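Local structure of uncharacterized protein (Xanthomonas campestris pv. campestris, 3HIU) at residues E5-W10 against R112-A117; E61-S66 against A121-V126; I99-E104 against W143-Q148. The protein is of unknown function but folds as a ferritin-like four-helix bundle that pairs into a two-chain assembly and holds a sodium ion in the crystal. One frame throughout, in Å; residues are numbered along the deposited sequence.

Contact 1: E5-W10 against R112-A117. With EDO (1,2-ethanediol), chain R.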
loop_
_atom_site.group_PDB
_atom_site.type_symbol
_atom_site.label_atom_id
_atom_site.label_comp_id
_atom_site.label_asym_id
_atom_site.label_seq_id
_atom_site.Cartn_x
_atom_site.Cartn_y
_atom_site.Cartn_z
ATOM N N GLU B 5 -18.649 -17.318 -8.238
ATOM C CA GLU B 5 -18.729 -16.962 -6.827
ATOM C C GLU B 5 -17.381 -16.611 -6.186
ATOM O O GLU B 5 -17.343 -16.109 -5.067
ATOM C CB GLU B 5 -19.495 -18.031 -6.033
ATOM C CG GLU B 5 -20.932 -17.635 -5.620
ATOM C CD GLU B 5 -21.762 -17.004 -6.741
ATOM O OE1 GLU B 5 -22.906 -17.449 -6.968
ATOM O OE2 GLU B 5 -21.280 -16.051 -7.388
ATOM N N ARG B 6 -16.279 -16.857 -6.888
ATOM C CA ARG B 6 -14.998 -16.300 -6.459
ATOM C C ARG B 6 -14.861 -14.868 -6.978
ATOM O O ARG B 6 -14.393 -13.981 -6.273
ATOM C CB ARG B 6 -13.830 -17.146 -6.952
ATOM C CG ARG B 6 -12.493 -16.420 -6.871
ATOM C CD ARG B 6 -12.169 -16.066 -5.433
ATOM N NE ARG B 6 -12.080 -17.272 -4.622
ATOM C CZ ARG B 6 -12.166 -17.296 -3.298
ATOM N NH1 ARG B 6 -12.067 -18.452 -2.652
ATOM N NH2 ARG B 6 -12.354 -16.171 -2.622
ATOM N N LEU B 7 -15.271 -14.661 -8.224
ATOM C CA LEU B 7 -15.330 -13.341 -8.839
ATOM C C LEU B 7 -16.220 -12.437 -7.980
ATOM O O LEU B 7 -15.835 -11.325 -7.618
ATOM C CB LEU B 7 -15.923 -13.467 -10.249
ATOM C CG LEU B 7 -15.538 -12.505 -11.375
ATOM C CD1 LEU B 7 -16.655 -12.431 -12.395
ATOM C CD2 LEU B 7 -15.227 -11.127 -10.841
ATOM N N VAL B 8 -17.414 -12.934 -7.659
ATOM C CA VAL B 8 -18.360 -12.242 -6.785
ATOM C C VAL B 8 -17.752 -11.963 -5.405
ATOM O O VAL B 8 -17.921 -10.873 -4.843
ATOM C CB VAL B 8 -19.649 -13.067 -6.611
ATOM C CG1 VAL B 8 -20.505 -12.494 -5.503
ATOM C CG2 VAL B 8 -20.425 -13.132 -7.928
ATOM N N LYS B 9 -17.043 -12.956 -4.871
ATOM C CA LYS B 9 -16.317 -12.818 -3.608
ATOM C C LYS B 9 -15.326 -11.633 -3.594
ATOM O O LYS B 9 -15.332 -10.825 -2.658
ATOM C CB LYS B 9 -15.592 -14.126 -3.294
ATOM C CG LYS B 9 -15.311 -14.345 -1.825
ATOM C CD LYS B 9 -13.980 -13.748 -1.427
ATOM C CE LYS B 9 -13.807 -13.729 0.084
ATOM N NZ LYS B 9 -12.689 -12.817 0.455
ATOM N N TRP B 10 -14.480 -11.538 -4.628
ATOM C CA TRP B 10 -13.495 -10.456 -4.747
ATOM C C TRP B 10 -14.129 -9.150 -5.189
ATOM O O TRP B 10 -13.668 -8.073 -4.813
ATOM C CB TRP B 10 -12.346 -10.852 -5.679
ATOM C CG TRP B 10 -11.524 -11.935 -5.085
ATOM C CD1 TRP B 10 -11.540 -12.325 -3.796
ATOM C CD2 TRP B 10 -10.551 -12.757 -5.745
ATOM N NE1 TRP B 10 -10.646 -13.347 -3.597
ATOM C CE2 TRP B 10 -10.020 -13.626 -4.780
ATOM C CE3 TRP B 10 -10.076 -12.838 -7.053
ATOM C CZ2 TRP B 10 -9.044 -14.573 -5.079
ATOM C CZ3 TRP B 10 -9.099 -13.779 -7.348
ATOM C CH2 TRP B 10 -8.597 -14.631 -6.367
ATOM N N ARG B 112 -5.910 -6.012 -10.219
ATOM C CA ARG B 112 -5.178 -6.917 -11.093
ATOM C C ARG B 112 -5.715 -8.326 -10.911
ATOM O O ARG B 112 -5.997 -9.007 -11.882
ATOM C CB ARG B 112 -3.680 -6.903 -10.803
ATOM C CG ARG B 112 -2.967 -5.614 -11.184
ATOM C CD ARG B 112 -1.468 -5.682 -10.862
ATOM N NE ARG B 112 -0.672 -6.143 -11.998
ATOM C CZ ARG B 112 0.004 -7.288 -12.041
ATOM N NH1 ARG B 112 0.687 -7.604 -13.127
ATOM N NH2 ARG B 112 0.013 -8.115 -11.009
ATOM N N ALA B 113 -5.857 -8.760 -9.657
ATOM C CA ALA B 113 -6.328 -10.112 -9.359
ATOM C C ALA B 113 -7.819 -10.290 -9.657
ATOM O O ALA B 113 -8.292 -11.414 -9.789
ATOM C CB ALA B 113 -6.001 -10.501 -7.929
ATOM N N LEU B 114 -8.554 -9.186 -9.774
ATOM C CA LEU B 114 -9.935 -9.243 -10.253
ATOM C C LEU B 114 -10.021 -9.494 -11.758
ATOM O O LEU B 114 -10.854 -10.272 -12.227
ATOM C CB LEU B 114 -10.706 -7.977 -9.897
ATOM C CG LEU B 114 -11.751 -8.223 -8.813
ATOM C CD1 LEU B 114 -12.145 -6.911 -8.163
ATOM C CD2 LEU B 114 -12.952 -8.924 -9.419
ATOM N N VAL B 115 -9.163 -8.830 -12.516
ATOM C CA VAL B 115 -9.082 -9.075 -13.946
ATOM C C VAL B 115 -8.806 -10.554 -14.239
ATOM O O VAL B 115 -9.199 -11.072 -15.285
ATOM C CB VAL B 115 -7.992 -8.208 -14.584
ATOM C CG1 VAL B 115 -7.953 -8.424 -16.085
ATOM C CG2 VAL B 115 -8.239 -6.739 -14.259
ATOM N N VAL B 116 -8.135 -11.228 -13.308
ATOM C CA VAL B 116 -7.821 -12.648 -13.451
ATOM C C VAL B 116 -8.999 -13.557 -13.051
ATOM O O VAL B 116 -9.262 -14.569 -13.707
ATOM C CB VAL B 116 -6.552 -13.033 -12.651
ATOM C CG1 VAL B 116 -6.186 -14.488 -12.888
ATOM C CG2 VAL B 116 -5.395 -12.144 -13.040
ATOM N N ALA B 117 -9.703 -13.195 -11.980
ATOM C CA ALA B 117 -10.892 -13.938 -11.556
ATOM C C ALA B 117 -12.058 -13.713 -12.519
ATOM O O ALA B 117 -12.985 -14.528 -12.589
ATOM C CB ALA B 117 -11.299 -13.563 -10.128
HETATM C C1 EDO R . -15.391 -18.953 -2.869
HETATM O O1 EDO R . -16.083 -17.732 -2.595
HETATM C C2 EDO R . -15.072 -19.673 -1.559
HETATM O O2 EDO R . -14.249 -20.819 -1.826
#

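Contact 2: E61-S66 against A121-V126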
loop_
_atom_site.group_PDB
_atom_site.type_symbol
_atom_site.label_atom_id
_atom_site.label_comp_id
_atom_site.label_asym_id
_atom_site.label_seq_id
_atom_site.Cartn_x
_atom_site.Cartn_y
_atom_site.Cartn_z
ATOM N N GLU B 61 -24.547 -6.911 -9.218
ATOM C CA GLU B 61 -25.936 -7.087 -9.616
ATOM C C GLU B 61 -26.047 -8.036 -10.812
ATOM O O GLU B 61 -26.950 -8.867 -10.871
ATOM C CB GLU B 61 -26.584 -5.728 -9.901
ATOM C CG GLU B 61 -26.788 -4.912 -8.630
ATOM C CD GLU B 61 -27.123 -3.453 -8.880
ATOM O OE1 GLU B 61 -26.723 -2.911 -9.930
ATOM O OE2 GLU B 61 -27.777 -2.844 -8.011
ATOM N N LEU B 62 -25.113 -7.922 -11.748
ATOM C CA LEU B 62 -25.063 -8.825 -12.894
ATOM C C LEU B 62 -24.921 -10.315 -12.529
ATOM O O LEU B 62 -25.620 -11.161 -13.091
ATOM C CB LEU B 62 -23.927 -8.426 -13.846
ATOM C CG LEU B 62 -23.491 -9.522 -14.830
ATOM C CD1 LEU B 62 -24.603 -9.801 -15.853
ATOM C CD2 LEU B 62 -22.167 -9.194 -15.527
ATOM N N LEU B 63 -24.011 -10.634 -11.610
ATOM C CA LEU B 63 -23.676 -12.031 -11.316
ATOM C C LEU B 63 -24.468 -12.578 -10.126
ATOM O O LEU B 63 -24.171 -13.661 -9.615
ATOM C CB LEU B 63 -22.171 -12.175 -11.053
ATOM C CG LEU B 63 -21.216 -11.831 -12.200
ATOM C CD1 LEU B 63 -19.878 -11.346 -11.671
ATOM C CD2 LEU B 63 -21.032 -13.022 -13.115
ATOM N N ASN B 64 -25.462 -11.814 -9.677
ATOM C CA ASN B 64 -26.336 -12.244 -8.584
ATOM C C ASN B 64 -25.690 -12.155 -7.193
ATOM O O ASN B 64 -26.332 -12.448 -6.183
ATOM C CB ASN B 64 -26.880 -13.661 -8.832
ATOM C CG ASN B 64 -27.681 -13.774 -10.126
ATOM O OD1 ASN B 64 -28.411 -12.857 -10.514
ATOM N ND2 ASN B 64 -27.554 -14.917 -10.794
ATOM N N GLY B 65 -24.425 -11.752 -7.139
ATOM C CA GLY B 65 -23.766 -11.534 -5.868
ATOM C C GLY B 65 -24.310 -10.287 -5.197
ATOM O O GLY B 65 -24.559 -9.271 -5.846
ATOM N N SER B 66 -24.499 -10.361 -3.887
ATOM C CA SER B 66 -25.080 -9.244 -3.154
ATOM C C SER B 66 -24.087 -8.101 -2.932
ATOM O O SER B 66 -22.885 -8.237 -3.180
ATOM C CB SER B 66 -25.701 -9.711 -1.827
ATOM O OG SER B 66 -24.797 -10.486 -1.057
ATOM N N ALA B 121 -13.350 -16.653 -15.262
ATOM C CA ALA B 121 -14.796 -16.861 -15.201
ATOM C C ALA B 121 -15.459 -16.590 -16.552
ATOM O O ALA B 121 -16.669 -16.776 -16.707
ATOM C CB ALA B 121 -15.419 -15.989 -14.118
ATOM N N GLY B 122 -14.660 -16.149 -17.520
ATOM C CA GLY B 122 -15.163 -15.834 -18.841
ATOM C C GLY B 122 -16.152 -14.688 -18.820
ATOM O O GLY B 122 -17.020 -14.591 -19.688
ATOM N N GLU B 123 -16.035 -13.832 -17.810
ATOM C CA GLU B 123 -16.806 -12.599 -17.755
ATOM C C GLU B 123 -15.909 -11.494 -18.275
ATOM O O GLU B 123 -15.256 -10.794 -17.503
ATOM C CB GLU B 123 -17.243 -12.279 -16.321
ATOM C CG GLU B 123 -18.275 -13.230 -15.718
ATOM C CD GLU B 123 -19.686 -13.014 -16.253
ATOM O OE1 GLU B 123 -19.921 -12.017 -16.968
ATOM O OE2 GLU B 123 -20.566 -13.850 -15.949
ATOM N N GLN B 124 -15.855 -11.337 -19.588
ATOM C CA GLN B 124 -14.921 -10.383 -20.164
ATOM C C GLN B 124 -15.333 -8.918 -19.965
ATOM O O GLN B 124 -14.482 -8.038 -19.941
ATOM C CB GLN B 124 -14.659 -10.702 -21.636
ATOM C CG GLN B 124 -13.933 -12.028 -21.862
ATOM C CD GLN B 124 -12.482 -12.005 -21.393
ATOM O OE1 GLN B 124 -11.888 -10.938 -21.217
ATOM N NE2 GLN B 124 -11.903 -13.189 -21.198
ATOM N N GLU B 125 -16.628 -8.658 -19.817
ATOM C CA GLU B 125 -17.116 -7.305 -19.543
ATOM C C GLU B 125 -16.728 -6.866 -18.136
ATOM O O GLU B 125 -16.317 -5.731 -17.937
ATOM C CB GLU B 125 -18.640 -7.209 -19.701
ATOM C CG GLU B 125 -19.156 -7.386 -21.121
ATOM C CD GLU B 125 -19.459 -8.839 -21.479
ATOM O OE1 GLU B 125 -19.170 -9.744 -20.664
ATOM O OE2 GLU B 125 -19.996 -9.073 -22.584
ATOM N N VAL B 126 -16.884 -7.762 -17.162
ATOM C CA VAL B 126 -16.443 -7.496 -15.797
ATOM C C VAL B 126 -14.950 -7.170 -15.810
ATOM O O VAL B 126 -14.511 -6.219 -15.179
ATOM C CB VAL B 126 -16.713 -8.703 -14.856
ATOM C CG1 VAL B 126 -16.230 -8.402 -13.449
ATOM C CG2 VAL B 126 -18.188 -9.033 -14.835
#

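Contact 3: I99-E104 against W143-Q148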
loop_
_atom_site.group_PDB
_atom_site.type_symbol
_atom_site.label_atom_id
_atom_site.label_comp_id
_atom_site.label_asym_id
_atom_site.label_seq_id
_atom_site.Cartn_x
_atom_site.Cartn_y
_atom_site.Cartn_z
ATOM N N ILE B 99 0.040 6.888 3.279
ATOM C CA ILE B 99 -1.006 5.888 3.350
ATOM C C ILE B 99 -1.828 5.945 2.062
ATOM O O ILE B 99 -2.266 4.917 1.555
ATOM C CB ILE B 99 -1.934 6.136 4.551
ATOM C CG1 ILE B 99 -1.123 6.410 5.816
ATOM C CG2 ILE B 99 -2.856 4.952 4.764
ATOM C CD1 ILE B 99 -1.964 6.947 6.959
ATOM N N SER B 100 -2.031 7.155 1.539
ATOM C CA SER B 100 -2.793 7.343 0.305
ATOM C C SER B 100 -2.195 6.498 -0.782
ATOM O O SER B 100 -2.900 5.854 -1.558
ATOM C CB SER B 100 -2.744 8.797 -0.157
ATOM O OG SER B 100 -3.693 9.588 0.513
ATOM N N TYR B 101 -0.874 6.532 -0.843
ATOM C CA TYR B 101 -0.121 5.827 -1.873
ATOM C C TYR B 101 -0.176 4.297 -1.685
ATOM O O TYR B 101 -0.336 3.557 -2.661
ATOM C CB TYR B 101 1.320 6.348 -1.865
ATOM C CG TYR B 101 2.276 5.661 -2.813
ATOM C CD1 TYR B 101 2.324 6.006 -4.169
ATOM C CD2 TYR B 101 3.160 4.687 -2.347
ATOM C CE1 TYR B 101 3.217 5.386 -5.033
ATOM C CE2 TYR B 101 4.053 4.062 -3.203
ATOM C CZ TYR B 101 4.079 4.410 -4.543
ATOM O OH TYR B 101 4.970 3.778 -5.389
ATOM N N ALA B 102 -0.064 3.840 -0.433
ATOM C CA ALA B 102 -0.112 2.415 -0.095
ATOM C C ALA B 102 -1.483 1.800 -0.352
ATOM O O ALA B 102 -1.574 0.681 -0.838
ATOM C CB ALA B 102 0.298 2.190 1.354
ATOM N N PHE B 103 -2.548 2.527 -0.019
ATOM C CA PHE B 103 -3.891 2.036 -0.303
ATOM C C PHE B 103 -4.132 1.957 -1.806
ATOM O O PHE B 103 -4.772 1.023 -2.279
ATOM C CB PHE B 103 -4.967 2.895 0.373
ATOM C CG PHE B 103 -6.316 2.200 0.509
ATOM C CD1 PHE B 103 -7.334 2.428 -0.415
ATOM C CD2 PHE B 103 -6.565 1.319 1.569
ATOM C CE1 PHE B 103 -8.575 1.789 -0.286
ATOM C CE2 PHE B 103 -7.801 0.685 1.706
ATOM C CZ PHE B 103 -8.804 0.921 0.778
ATOM N N GLU B 104 -3.614 2.931 -2.557
ATOM C CA GLU B 104 -3.756 2.941 -4.018
ATOM C C GLU B 104 -3.006 1.756 -4.625
ATOM O O GLU B 104 -3.259 1.362 -5.769
ATOM C CB GLU B 104 -3.234 4.248 -4.628
ATOM C CG GLU B 104 -4.041 5.508 -4.285
ATOM C CD GLU B 104 -5.462 5.480 -4.835
ATOM O OE1 GLU B 104 -5.830 4.506 -5.521
ATOM O OE2 GLU B 104 -6.215 6.441 -4.577
ATOM N N TRP B 143 0.266 10.025 -9.246
ATOM C CA TRP B 143 0.144 11.438 -8.922
ATOM C C TRP B 143 0.791 11.763 -7.578
ATOM O O TRP B 143 1.480 12.769 -7.438
ATOM C CB TRP B 143 -1.320 11.881 -8.928
ATOM C CG TRP B 143 -1.471 13.382 -8.959
ATOM C CD1 TRP B 143 -1.736 14.159 -10.057
ATOM C CD2 TRP B 143 -1.345 14.290 -7.847
ATOM N NE1 TRP B 143 -1.793 15.485 -9.694
ATOM C CE2 TRP B 143 -1.559 15.592 -8.349
ATOM C CE3 TRP B 143 -1.084 14.123 -6.484
ATOM C CZ2 TRP B 143 -1.512 16.723 -7.528
ATOM C CZ3 TRP B 143 -1.043 15.246 -5.673
ATOM C CH2 TRP B 143 -1.253 16.529 -6.200
ATOM N N LEU B 144 0.574 10.902 -6.595
ATOM C CA LEU B 144 1.035 11.173 -5.239
ATOM C C LEU B 144 2.549 11.040 -5.068
ATOM O O LEU B 144 3.171 11.863 -4.392
ATOM C CB LEU B 144 0.333 10.239 -4.245
ATOM C CG LEU B 144 -1.189 10.240 -4.137
ATOM C CD1 LEU B 144 -1.586 8.975 -3.421
ATOM C CD2 LEU B 144 -1.648 11.461 -3.376
ATOM N N ILE B 145 3.132 10.000 -5.667
ATOM C CA ILE B 145 4.543 9.668 -5.425
ATOM C C ILE B 145 5.486 10.568 -6.221
ATOM O O ILE B 145 6.697 10.616 -5.967
ATOM C CB ILE B 145 4.862 8.192 -5.749
ATOM C CG1 ILE B 145 6.023 7.673 -4.879
ATOM C CG2 ILE B 145 5.175 8.029 -7.237
ATOM C CD1 ILE B 145 5.669 7.440 -3.407
ATOM N N GLU B 146 4.926 11.270 -7.195
ATOM C CA GLU B 146 5.687 12.270 -7.915
ATOM C C GLU B 146 5.633 13.596 -7.154
ATOM O O GLU B 146 6.668 14.170 -6.829
ATOM C CB GLU B 146 5.186 12.386 -9.355
ATOM C CG GLU B 146 5.390 11.089 -10.137
ATOM C CD GLU B 146 4.977 11.190 -11.593
ATOM O OE1 GLU B 146 4.656 10.139 -12.194
ATOM O OE2 GLU B 146 4.973 12.315 -12.137
ATOM N N HIS B 147 4.427 14.048 -6.829
ATOM C CA HIS B 147 4.243 15.281 -6.070
ATOM C C HIS B 147 4.675 15.113 -4.627
ATOM O O HIS B 147 4.681 16.075 -3.857
ATOM C CB HIS B 147 2.777 15.709 -6.106
ATOM C CG HIS B 147 2.300 16.099 -7.468
ATOM N ND1 HIS B 147 2.046 15.176 -8.460
ATOM C CD2 HIS B 147 2.042 17.315 -8.008
ATOM C CE1 HIS B 147 1.651 15.806 -9.552
ATOM N NE2 HIS B 147 1.637 17.104 -9.305
ATOM N N GLN B 148 5.023 13.888 -4.257
ATOM C CA GLN B 148 5.296 13.582 -2.867
ATOM C C GLN B 148 6.442 14.444 -2.370
ATOM O O GLN B 148 6.321 15.185 -1.397
ATOM C CB GLN B 148 5.650 12.102 -2.706
ATOM C CG GLN B 148 5.519 11.613 -1.268
ATOM C CD GLN B 148 6.655 10.696 -0.847
ATOM O OE1 GLN B 148 7.539 10.369 -1.646
ATOM N NE2 GLN B 148 6.639 10.282 0.419
#

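Contact 1: E5-W10 against R112-A117
In the ferritin-like four-helix bundle of this protein, helices 2-28 and 94-120 run nearly antiparallel here, at 159° with their short axes 9.5 Å apart, and residues 5-10 meet residues 112-117 in a buried packing without hydrogen bonds. The alanine at 117 lets the backbones come close, the CA atoms of L7 and A117 being 5.2 Å apart. A117 directs its methyl at the indole of W10, CB lying 3.4 Å from CE3 and coming in obliquely at the six-membered ring, while the same ring's CZ3 sits 3.5 Å from the carbonyl oxygen A113 O. The CG of W10 lies anti to the carbonyl carbon (chi1 -68°), which sends the flat ring across towards A113 and A117. The polar atom of the indole, NE1, is satisfied by a hydrogen bond to D91 of the second subunit. R6 lays its CD over one face of the indole, 3.3 Å above the plane, and its guanidinium pairs with D91 and E159 of that subunit. A 1,2-ethanediol, probably from the crystallisation liquor, rests C1 over a face of that guanidinium and hydrogen-bonds through O1 to E5 O. On the side facing helix 124-159, where L7 also touches V126 and L114 touches C130, the two leucines pack against each other. L7 has CG anti to the backbone N, close to A117 O, and crosses L114 at about a right angle; their CD2 methyls meet tightly at 3.5 Å.

Contact 2: E61-S66 against A121-V126
The two backbones stay well apart, L62 and V126 having CA atoms 9.2 Å from each other, at one end of the ferritin-like bundle, where helix 36-62 ends beside the link between helices 94-120 and 124-159. Helix 94-120 closes in a Schellman motif at G122, whose phi of 63° is easy for a residue without a side chain, and E123 then takes the N-cap position of helix 124-159. The leucines and E123 reach across most of the gap. L63, the first residue past its helix, has CG anti to the carbonyl carbon and meets E123 tip to tip, a tight approach with L63 CD2 3.0 Å from E123 OE2. E123 has a chain bent at chi2 (-75°), so that the carboxylate turns to the leucines. L62, its CG anti to the backbone N, also comes tip to tip with this carboxylate, L62 CD2 lying 3.9 Å from E123 OE1. L62 crosses V126 obliquely, its CD2 lying 4.0 Å from V126 CG2. V126, buried in the first turn of helix 124-159, also touches A118, and L63 packs on R4 and V8 of helix 2-28. The segments thus join by van der Waals contact without hydrogen bonds; leucine methyls do little for a charge, and the partly exposed carboxylate, whose ion pair with R4 outside the segments is long and weak, probably relies largely on solvent.

Contact 3: I99-E104 against W143-Q148
Y101, L144 and I145 carry this contact between two helices of a ferritin-like bundle, 94-120 and 124-159, which follow each other in the chain as an antiparallel hairpin and cross here at -150° with short axes 9.6 Å apart. The tyrosine ring is the platform. Its CG is anti to the backbone N (chi1 176°), which swings the ring out towards helix 124-159, and I145 comes down on one face: CD1 stands 3.5 Å from the ring centroid and only 7° off the normal, a well-centred CH-pi contact. The isoleucine gets there with CG1 anti to its own backbone N, leaving CG2 in the crowded position between N and the carbonyl carbon; I145 CB lies over the same face towards Y101 CE1, 3.3 Å from it. The chain thus lies along the face, while CG2 adds width. Y101 also meets the rings of H105 in its own chain and of H105 in the second subunit, so the aromatic group belongs to both the bundle and the dimer interface. L144, one residue earlier in its helix, has CG anti to the carbonyl carbon. Its CD1 lies 3.6 Å from Y101 N and also touches the aliphatic part of E104. Beyond, the E104 carboxylate lies near those of E107 and E137, with the side chain about 5 Å from the bound sodium. S100 suits its spot because it is small and its hydroxyl is turned back to its own helix, where OG bonds to G96 O. What remains for the leucine is the serine methylene, and S100 CB and L144 CD1 meet tightly at 3.5 Å.

Overall arrangement
Contacts 1 and 3 are buried helix-helix packings that share helix 94-120 but lie on opposite sides of the chain's centre, 25 Å apart between centres; both also touch the second subunit. Contact 2 is more exposed, at one end of the bundle, where helix ends and turns meet rather than helix middles and no other chain of the assembly touches it. It joins contact 1 directly: V8 CG1 packs 3.4 Å from G65 CA, and L7 CD1 lies 3.8 Å from E123 CG. Contacts 2 and 3 share helix 124-159, yet their nearest atoms are about 17 Å apart. Aromatic rings meet aliphatic groups in contacts 1 and 3, whereas a carboxylate faces leucines in contact 2.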